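Local coordinates for protein kappa-carrageenase (PDB 1DYP) that catalyses, through this catalytic domain, the endohydrolysis of beta-1,4 linkages between D-galactose 4-sulfate and 3,6-anhydro-D-galactose in kappa-carrageenans, at residues V25-A28 and T29-N32; L127-E130 and G131-Q134; N198-K201 and D202-T205; L233-P236 and H237-W240. The protein carries 1 engineered substitution. All coordinates share one frame; numbering follows the deposited sequence.

Interaction 1: residues V25-A28 and T29-N32; sequences VKDA and TKWN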
loop_
_atom_site.group_PDB
_atom_site.type_symbol
_atom_site.label_atom_id
_atom_site.label_comp_id
_atom_site.label_asym_id
_atom_site.label_seq_id
_atom_site.Cartn_x
_atom_site.Cartn_y
_atom_site.Cartn_z
ATOM N N VAL A 25 -7.857 -13.704 -13.915
ATOM C CA VAL A 25 -7.660 -12.882 -15.103
ATOM C C VAL A 25 -7.258 -11.478 -14.680
ATOM O O VAL A 25 -7.447 -11.091 -13.527
ATOM C CB VAL A 25 -8.949 -12.767 -15.950
ATOM C CG1 VAL A 25 -9.388 -14.148 -16.427
ATOM C CG2 VAL A 25 -10.045 -12.089 -15.141
ATOM N N LYS A 26 -6.690 -10.724 -15.617
ATOM C CA LYS A 26 -6.288 -9.348 -15.356
ATOM C C LYS A 26 -7.495 -8.499 -15.746
ATOM O O LYS A 26 -7.785 -8.311 -16.928
ATOM C CB LYS A 26 -5.069 -8.976 -16.205
ATOM C CG LYS A 26 -4.550 -7.572 -15.944
ATOM C CD LYS A 26 -3.241 -7.316 -16.667
ATOM C CE LYS A 26 -2.789 -5.873 -16.470
ATOM N NZ LYS A 26 -1.508 -5.575 -17.171
ATOM N N ASP A 27 -8.194 -7.998 -14.733
ATOM C CA ASP A 27 -9.408 -7.214 -14.921
ATOM C C ASP A 27 -9.190 -5.704 -14.869
ATOM O O ASP A 27 -9.179 -5.107 -13.795
ATOM C CB ASP A 27 -10.417 -7.630 -13.849
ATOM C CG ASP A 27 -11.792 -7.038 -14.066
ATOM O OD1 ASP A 27 -11.941 -6.129 -14.908
ATOM O OD2 ASP A 27 -12.725 -7.486 -13.374
ATOM N N ALA A 28 -9.044 -5.094 -16.042
ATOM C CA ALA A 28 -8.822 -3.655 -16.147
ATOM C C ALA A 28 -10.086 -2.826 -15.921
ATOM O O ALA A 28 -10.028 -1.600 -15.861
ATOM C CB ALA A 28 -8.216 -3.323 -17.504
ATOM N N THR A 29 -11.233 -3.483 -15.810
ATOM C CA THR A 29 -12.470 -2.759 -15.555
ATOM C C THR A 29 -12.524 -2.489 -14.059
ATOM O O THR A 29 -12.964 -1.429 -13.612
ATOM C CB THR A 29 -13.705 -3.587 -15.955
ATOM O OG1 THR A 29 -13.745 -3.727 -17.378
ATOM C CG2 THR A 29 -14.986 -2.911 -15.467
ATOM N N LYS A 30 -12.034 -3.456 -13.295
ATOM C CA LYS A 30 -12.031 -3.380 -11.845
ATOM C C LYS A 30 -10.808 -2.657 -11.300
ATOM O O LYS A 30 -10.914 -1.873 -10.355
ATOM C CB LYS A 30 -12.093 -4.797 -11.270
ATOM C CG LYS A 30 -12.147 -4.876 -9.753
ATOM C CD LYS A 30 -12.256 -6.325 -9.288
ATOM C CE LYS A 30 -13.584 -6.944 -9.712
ATOM N NZ LYS A 30 -13.702 -8.362 -9.271
ATOM N N TRP A 31 -9.652 -2.916 -11.906
ATOM C CA TRP A 31 -8.404 -2.313 -11.450
ATOM C C TRP A 31 -7.728 -1.378 -12.432
ATOM O O TRP A 31 -7.766 -1.585 -13.643
ATOM C CB TRP A 31 -7.375 -3.392 -11.104
ATOM C CG TRP A 31 -7.877 -4.455 -10.209
ATOM C CD1 TRP A 31 -8.419 -5.651 -10.578
ATOM C CD2 TRP A 31 -7.926 -4.413 -8.780
ATOM N NE1 TRP A 31 -8.806 -6.357 -9.466
ATOM C CE2 TRP A 31 -8.517 -5.620 -8.348
ATOM C CE3 TRP A 31 -7.532 -3.468 -7.821
ATOM C CZ2 TRP A 31 -8.723 -5.911 -6.996
ATOM C CZ3 TRP A 31 -7.737 -3.757 -6.476
ATOM C CH2 TRP A 31 -8.327 -4.968 -6.077
ATOM N N ASN A 32 -7.090 -0.352 -11.881
ATOM C CA ASN A 32 -6.319 0.589 -12.675
ATOM C C ASN A 32 -4.894 0.071 -12.479
ATOM O O ASN A 32 -4.348 0.142 -11.373
ATOM C CB ASN A 32 -6.443 2.002 -12.113
ATOM C CG ASN A 32 -5.701 3.021 -12.950
ATOM O OD1 ASN A 32 -4.705 2.699 -13.596
ATOM N ND2 ASN A 32 -6.174 4.259 -12.931
HETATM O O HOH W 1 -12.071 -9.210 -11.453
#
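Asp27 folds its carboxylate forward over the turn that follows it, so that one oxygen collects two main-chain N-H groups: OD1 lies 2.9 Å from Thr29 N and 3.1 Å from Lys30 N. The bond to Thr29 makes an Asx turn. Both donors reach OD1 from the same face of the carboxylate, Thr29 N on the anti side, 27° out of the plane, Lys30 N from well above it. With CG turned away from its own backbone N (chi1 -171°) and lying beside the carbonyl carbon, the carboxylate reaches forward along the chain to the amides of Thr29 and Lys30. The carbonyl of Asp27 extends the grip: Asp27 O accepts Trp31 N at 2.9 Å, in the carbonyl plane, which winds the chain into a single helix-like turn. The bond to Thr29 N also brings Thr29 CB to 3.3 Å from Asp27 OD1, while Ala28 offers a CA-H to Trp31 O at 3.4 Å. The other carboxylate oxygen, OD2, is linked to Lys30 NZ by a water instead of a salt bridge; the ammonium group also bonds the carbonyls of Ala17 and Ser20. Beyond the turn the chain enters strand 31-32, antiparallel to strand 75-95, whose Arg92 donates through NH2 to Ala28 O, while Trp31 NE1 bonds Asp21.

Interaction 2: residues L127-E130 and G131-Q134; sequences LTKE and GDVQ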
loop_
_atom_site.group_PDB
_atom_site.type_symbol
_atom_site.label_atom_id
_atom_site.label_comp_id
_atom_site.label_asym_id
_atom_site.label_seq_id
_atom_site.Cartn_x
_atom_site.Cartn_y
_atom_site.Cartn_z
ATOM N N LEU A 127 -10.859 21.129 2.210
ATOM C CA LEU A 127 -11.280 20.873 3.585
ATOM C C LEU A 127 -10.276 21.562 4.498
ATOM O O LEU A 127 -9.226 21.005 4.820
ATOM C CB LEU A 127 -11.308 19.368 3.855
ATOM C CG LEU A 127 -12.362 18.604 3.049
ATOM C CD1 LEU A 127 -12.163 17.104 3.225
ATOM C CD2 LEU A 127 -13.754 19.024 3.503
ATOM N N THR A 128 -10.612 22.778 4.917
ATOM C CA THR A 128 -9.718 23.580 5.743
ATOM C C THR A 128 -10.146 23.835 7.183
ATOM O O THR A 128 -9.428 24.510 7.923
ATOM C CB THR A 128 -9.478 24.942 5.079
ATOM O OG1 THR A 128 -10.733 25.621 4.933
ATOM C CG2 THR A 128 -8.852 24.757 3.702
ATOM N N LYS A 129 -11.304 23.320 7.586
ATOM C CA LYS A 129 -11.766 23.533 8.955
ATOM C C LYS A 129 -10.924 22.754 9.957
ATOM O O LYS A 129 -10.334 21.726 9.625
ATOM C CB LYS A 129 -13.235 23.126 9.095
ATOM C CG LYS A 129 -14.200 24.012 8.318
ATOM C CD LYS A 129 -15.650 23.625 8.600
ATOM C CE LYS A 129 -16.066 23.953 10.030
ATOM N NZ LYS A 129 -16.196 25.421 10.265
ATOM N N GLU A 130 -10.858 23.262 11.182
ATOM C CA GLU A 130 -10.093 22.612 12.238
ATOM C C GLU A 130 -10.545 21.161 12.359
ATOM O O GLU A 130 -11.739 20.886 12.446
ATOM C CB GLU A 130 -10.330 23.330 13.569
ATOM C CG GLU A 130 -9.409 22.894 14.697
ATOM C CD GLU A 130 -7.955 23.231 14.425
ATOM O OE1 GLU A 130 -7.691 24.068 13.533
ATOM O OE2 GLU A 130 -7.072 22.668 15.107
ATOM N N GLY A 131 -9.591 20.235 12.355
ATOM C CA GLY A 131 -9.941 18.833 12.480
ATOM C C GLY A 131 -10.297 18.149 11.174
ATOM O O GLY A 131 -10.469 16.930 11.141
ATOM N N ASP A 132 -10.423 18.922 10.100
ATOM C CA ASP A 132 -10.747 18.346 8.798
ATOM C C ASP A 132 -9.631 17.416 8.342
ATOM O O ASP A 132 -8.450 17.716 8.516
ATOM C CB ASP A 132 -10.922 19.442 7.745
ATOM C CG ASP A 132 -12.354 19.928 7.630
ATOM O OD1 ASP A 132 -13.235 19.426 8.360
ATOM O OD2 ASP A 132 -12.593 20.820 6.792
ATOM N N VAL A 133 -10.017 16.289 7.755
ATOM C CA VAL A 133 -9.056 15.323 7.244
ATOM C C VAL A 133 -9.075 15.436 5.724
ATOM O O VAL A 133 -10.098 15.182 5.086
ATOM C CB VAL A 133 -9.428 13.887 7.661
ATOM C CG1 VAL A 133 -8.497 12.892 6.989
ATOM C CG2 VAL A 133 -9.340 13.754 9.180
ATOM N N GLN A 134 -7.942 15.829 5.153
ATOM C CA GLN A 134 -7.831 16.007 3.710
ATOM C C GLN A 134 -7.362 14.753 2.992
ATOM O O GLN A 134 -7.532 14.627 1.781
ATOM C CB GLN A 134 -6.843 17.129 3.383
ATOM C CG GLN A 134 -7.068 18.430 4.129
ATOM C CD GLN A 134 -6.201 19.556 3.592
ATOM O OE1 GLN A 134 -5.109 19.324 3.073
ATOM N NE2 GLN A 134 -6.682 20.787 3.725
HETATM O O HOH W 2 -13.686 19.107 11.161
#
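Lys129 and Asp132 grip each other twice, once through the backbone and once through the aspartate side chain. The main-chain bond, from Asp132 N to Lys129 O at 2.8 Å, closes a type II beta turn. Gly131 occupies the third position with a positive phi of 86°, where a side chain would collide with Glu130 O, so the turn calls for glycine.

Two side-chain hydrogen bonds brace this reversal. Asp132 OD2 accepts Lys129 N at 2.9 Å, the donor standing well above the carboxylate plane, and both polar backbone atoms of Lys129 are thereby held by one residue. Further along, Gln134 NE2 gives an almost straight bond (173°) to Leu127 O at 2.8 Å. The carbonyl oxygen lies in the plane of the glutamine amide, although the nitrogen sits above the carbonyl plane. With chi2 near 180° the side chain extends beyond CG and carries its amide back across the turn to Leu127.

A water adds a third kind of link by donating to both Glu130 O and Asp132 OD1. The remaining contacts are van der Waals, carbon against oxygen: the leucine side chain crosses Asp132 at about a right angle, with Leu127 CB 3.5 Å from Asp132 OD2, and Leu127 CD1 lies 3.4 Å from Val133 O.

The loop joins strand 113-120 to strand 133-139, which carries the nucleophile Glu137. Gly131 and Asp132 share backbone bonds with Val161 of strand 151-162, and the carboxylate of Glu130 takes Asn163 N and Gly164 N.

Interaction 3: residues N198-K201 and D202-T205; sequences NVTK and DKIT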
loop_
_atom_site.group_PDB
_atom_site.type_symbol
_atom_site.label_atom_id
_atom_site.label_comp_id
_atom_site.label_asym_id
_atom_site.label_seq_id
_atom_site.Cartn_x
_atom_site.Cartn_y
_atom_site.Cartn_z
ATOM N N ASN A 198 -9.240 -4.856 9.653
ATOM C CA ASN A 198 -10.655 -4.651 9.863
ATOM C C ASN A 198 -10.790 -3.176 10.176
ATOM O O ASN A 198 -10.184 -2.675 11.125
ATOM C CB ASN A 198 -11.177 -5.486 11.027
ATOM C CG ASN A 198 -12.680 -5.401 11.154
ATOM O OD1 ASN A 198 -13.386 -5.343 10.150
ATOM N ND2 ASN A 198 -13.180 -5.405 12.385
ATOM N N VAL A 199 -11.573 -2.483 9.363
ATOM C CA VAL A 199 -11.773 -1.056 9.539
ATOM C C VAL A 199 -13.210 -0.747 9.935
ATOM O O VAL A 199 -14.147 -1.151 9.250
ATOM C CB VAL A 199 -11.454 -0.294 8.228
ATOM C CG1 VAL A 199 -11.526 1.203 8.456
ATOM C CG2 VAL A 199 -10.073 -0.695 7.713
ATOM N N THR A 200 -13.373 -0.048 11.054
ATOM C CA THR A 200 -14.693 0.365 11.520
ATOM C C THR A 200 -14.566 1.864 11.756
ATOM O O THR A 200 -13.469 2.413 11.676
ATOM C CB THR A 200 -15.098 -0.315 12.847
ATOM O OG1 THR A 200 -14.377 0.278 13.934
ATOM C CG2 THR A 200 -14.801 -1.805 12.793
ATOM N N LYS A 201 -15.672 2.539 12.041
ATOM C CA LYS A 201 -15.581 3.972 12.269
ATOM C C LYS A 201 -14.792 4.285 13.533
ATOM O O LYS A 201 -14.290 5.395 13.691
ATOM C CB LYS A 201 -16.972 4.599 12.371
ATOM C CG LYS A 201 -17.878 3.968 13.408
ATOM C CD LYS A 201 -19.144 4.797 13.587
ATOM C CE LYS A 201 -19.757 5.194 12.249
ATOM N NZ LYS A 201 -20.133 4.024 11.404
ATOM N N ASP A 202 -14.660 3.300 14.417
ATOM C CA ASP A 202 -13.954 3.506 15.679
ATOM C C ASP A 202 -12.575 2.871 15.815
ATOM O O ASP A 202 -11.720 3.397 16.532
ATOM C CB ASP A 202 -14.816 3.014 16.842
ATOM C CG ASP A 202 -16.183 3.662 16.868
ATOM O OD1 ASP A 202 -16.247 4.906 16.805
ATOM O OD2 ASP A 202 -17.189 2.929 16.958
ATOM N N LYS A 203 -12.355 1.746 15.141
ATOM C CA LYS A 203 -11.080 1.043 15.264
ATOM C C LYS A 203 -10.535 0.482 13.962
ATOM O O LYS A 203 -11.275 0.249 13.008
ATOM C CB LYS A 203 -11.225 -0.128 16.241
ATOM C CG LYS A 203 -11.795 0.231 17.599
ATOM C CD LYS A 203 -10.759 0.863 18.504
ATOM C CE LYS A 203 -11.388 1.207 19.844
ATOM N NZ LYS A 203 -10.400 1.740 20.804
ATOM N N ILE A 204 -9.225 0.260 13.946
ATOM C CA ILE A 204 -8.542 -0.332 12.808
ATOM C C ILE A 204 -7.690 -1.431 13.434
ATOM O O ILE A 204 -6.879 -1.168 14.327
ATOM C CB ILE A 204 -7.643 0.688 12.080
ATOM C CG1 ILE A 204 -8.476 1.901 11.662
ATOM C CG2 ILE A 204 -7.014 0.042 10.843
ATOM C CD1 ILE A 204 -7.667 3.030 11.070
ATOM N N THR A 205 -7.901 -2.664 12.989
ATOM C CA THR A 205 -7.184 -3.814 13.522
ATOM C C THR A 205 -6.502 -4.571 12.393
ATOM O O THR A 205 -7.145 -4.959 11.421
ATOM C CB THR A 205 -8.151 -4.759 14.251
ATOM O OG1 THR A 205 -8.859 -4.022 15.253
ATOM C CG2 THR A 205 -7.392 -5.912 14.906
HETATM O O HOH W 3 -11.055 -2.919 13.942
#
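Thr200 turns its hydroxyl inward across the hairpin end, where OG1 accepts two backbone N-H groups: Lys203 N at 2.8 Å and, less straight, Asp202 N at 3.1 Å. The bond to Asp202 makes an ST turn. A chi1 of 75° places OG1 between the backbone N and the carbonyl carbon, the crowded position, which brings it within bonding distance of both amides. Thr200 N in turn bonds Lys203 O at 2.9 Å, nearly along the C=O axis, which fastens the same two residues through their backbones. This is the tight part of the contact, and the ladder continues it: Asn198 and Thr205 form a hydrogen-bonded antiparallel pair, with Asn198 N 2.7 Å from Thr205 O.

The looser side lies at the tip, where the exposed Lys201 and Asp202 run side by side in the same direction without their charged atoms meeting. On the face bearing Asn198 and Thr205, a water fills in by donating to Asn198 O and pairing with Thr205 OG1. Lys203 sends its ammonium group away from the hairpin to a salt bridge with Asp217.

Val199 and Ile204, a non-hydrogen-bonded pair, occupy the other face, their CG2 methyls 4.4 Å apart, and both rest on Ile138 of strand 133-139. The hairpin stands between strand 98-105, paired with strand 193-199, and strand 211-217, paired with strand 203-208.

Interaction 4: residues L233-P236 and H237-W240; sequences LRAP and HTQW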
loop_
_atom_site.group_PDB
_atom_site.type_symbol
_atom_site.label_atom_id
_atom_site.label_comp_id
_atom_site.label_asym_id
_atom_site.label_seq_id
_atom_site.Cartn_x
_atom_site.Cartn_y
_atom_site.Cartn_z
ATOM N N LEU A 233 9.846 1.084 -4.477
ATOM C CA LEU A 233 11.299 0.998 -4.413
ATOM C C LEU A 233 11.763 1.499 -3.046
ATOM O O LEU A 233 11.137 2.385 -2.453
ATOM C CB LEU A 233 11.910 1.854 -5.526
ATOM C CG LEU A 233 13.354 1.577 -5.943
ATOM C CD1 LEU A 233 13.466 0.194 -6.595
ATOM C CD2 LEU A 233 13.799 2.662 -6.917
ATOM N N ARG A 234 12.864 0.938 -2.553
ATOM C CA ARG A 234 13.406 1.315 -1.251
ATOM C C ARG A 234 14.929 1.294 -1.266
ATOM O O ARG A 234 15.547 0.983 -2.285
ATOM C CB ARG A 234 12.906 0.344 -0.172
ATOM C CG ARG A 234 11.396 0.342 0.037
ATOM C CD ARG A 234 10.919 1.653 0.649
ATOM N NE ARG A 234 9.515 1.605 1.062
ATOM C CZ ARG A 234 8.484 1.894 0.274
ATOM N NH1 ARG A 234 8.686 2.258 -0.985
ATOM N NH2 ARG A 234 7.248 1.833 0.756
ATOM N N ALA A 235 15.526 1.639 -0.131
ATOM C CA ALA A 235 16.975 1.620 0.000
ATOM C C ALA A 235 17.397 0.201 -0.380
ATOM O O ALA A 235 16.703 -0.764 -0.061
ATOM C CB ALA A 235 17.371 1.929 1.442
ATOM N N PRO A 236 18.571 0.043 -1.002
ATOM C CA PRO A 236 19.583 1.036 -1.379
ATOM C C PRO A 236 19.361 1.851 -2.653
ATOM O O PRO A 236 20.300 2.475 -3.147
ATOM C CB PRO A 236 20.840 0.190 -1.485
ATOM C CG PRO A 236 20.305 -1.061 -2.134
ATOM C CD PRO A 236 19.018 -1.318 -1.363
ATOM N N HIS A 237 18.139 1.864 -3.176
ATOM C CA HIS A 237 17.865 2.588 -4.415
ATOM C C HIS A 237 17.142 3.904 -4.214
ATOM O O HIS A 237 16.759 4.565 -5.180
ATOM C CB HIS A 237 17.052 1.694 -5.341
ATOM C CG HIS A 237 17.640 0.330 -5.504
ATOM N ND1 HIS A 237 18.890 0.126 -6.045
ATOM C CD2 HIS A 237 17.176 -0.891 -5.151
ATOM C CE1 HIS A 237 19.173 -1.163 -6.018
ATOM N NE2 HIS A 237 18.150 -1.802 -5.479
ATOM N N THR A 238 16.981 4.296 -2.957
ATOM C CA THR A 238 16.270 5.524 -2.640
ATOM C C THR A 238 16.861 6.274 -1.463
ATOM O O THR A 238 17.658 5.741 -0.691
ATOM C CB THR A 238 14.807 5.232 -2.258
ATOM O OG1 THR A 238 14.790 4.418 -1.077
ATOM C CG2 THR A 238 14.082 4.500 -3.379
ATOM N N GLN A 239 16.442 7.530 -1.352
ATOM C CA GLN A 239 16.807 8.404 -0.251
ATOM C C GLN A 239 15.449 8.974 0.129
ATOM O O GLN A 239 14.540 9.014 -0.701
ATOM C CB GLN A 239 17.721 9.545 -0.701
ATOM C CG GLN A 239 19.046 9.112 -1.301
ATOM C CD GLN A 239 19.927 8.334 -0.336
ATOM O OE1 GLN A 239 19.627 8.218 0.856
ATOM N NE2 GLN A 239 21.029 7.803 -0.852
ATOM N N TRP A 240 15.301 9.403 1.373
ATOM C CA TRP A 240 14.036 9.963 1.814
ATOM C C TRP A 240 14.273 11.300 2.491
ATOM O O TRP A 240 15.003 11.391 3.477
ATOM C CB TRP A 240 13.333 8.991 2.765
ATOM C CG TRP A 240 12.158 9.589 3.468
ATOM C CD1 TRP A 240 12.174 10.293 4.640
ATOM C CD2 TRP A 240 10.797 9.570 3.030
ATOM N NE1 TRP A 240 10.908 10.712 4.957
ATOM C CE2 TRP A 240 10.042 10.283 3.986
ATOM C CE3 TRP A 240 10.142 9.020 1.923
ATOM C CZ2 TRP A 240 8.659 10.462 3.868
ATOM C CZ3 TRP A 240 8.769 9.198 1.803
ATOM C CH2 TRP A 240 8.043 9.914 2.773
#
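Pro236 lays its ring alongside the imidazole of His237, with CG over one face in a CH-pi contact: it is 4.1 Å from the ring centroid and only 13° off the normal. Leu233 comes to the same histidine from another direction, crossing it at about a right angle, so that Leu233 CD2 lies 3.7 Å from His237 CB. The branched end of the leucine also slides past Thr238, whose CG2 is 4.0 Å from Leu233 CG. Thr238 points its hydroxyl back into the bend, and OG1 comes to 3.0 Å from Ala235 N, but at an angle too poor for a hydrogen bond.

The backbone here makes a type VI beta turn: the peptide before Pro236 is cis, and His237 N bonds Arg234 O at 2.9 Å. In this GH16 domain the turn follows strand 225-233 and leads into strand 238-241, placing Arg234, a residue important for substrate recognition, beside the catalytic centre. Its side chain doubles back, both chi1 and chi2 near -65°, and NH1 donates to Leu233 O at 2.9 Å with the oxygen in the guanidinium plane. Together with the bond from NE to Gln145, this restrains the rotation of the guanidinium group, and NH2 makes a long, weak ion pair with the proton donor Glu142. The imidazole is held in turn by His237 ND1 donating to Asn250 O, and the rings of Tyr84 and Phe256 pack against it.

Overall arrangement
Read from the N terminus, the four contacts come strictly in series; none nests in or crosses another, and none touches the next. Each is a local bend in the GH16 domain, a fold of the concanavalin clan built largely of beta strands. Interaction 1 rounds the corner into strand 31-32. Interaction 2 turns the chain at the end of the loop between strands 113-120 and 133-139, and interaction 3 closes the hairpin of strands 193-199 and 203-208, which packs on strand 133-139 as well. Interaction 4 follows strand 225-233, a neighbour of strands 75-95 and 113-120, and opens the small sheet of strands 238-241 and 244-247. Interactions 3 and 4 lie on opposite sides of the chain's centre, their own centres about 31 Å apart.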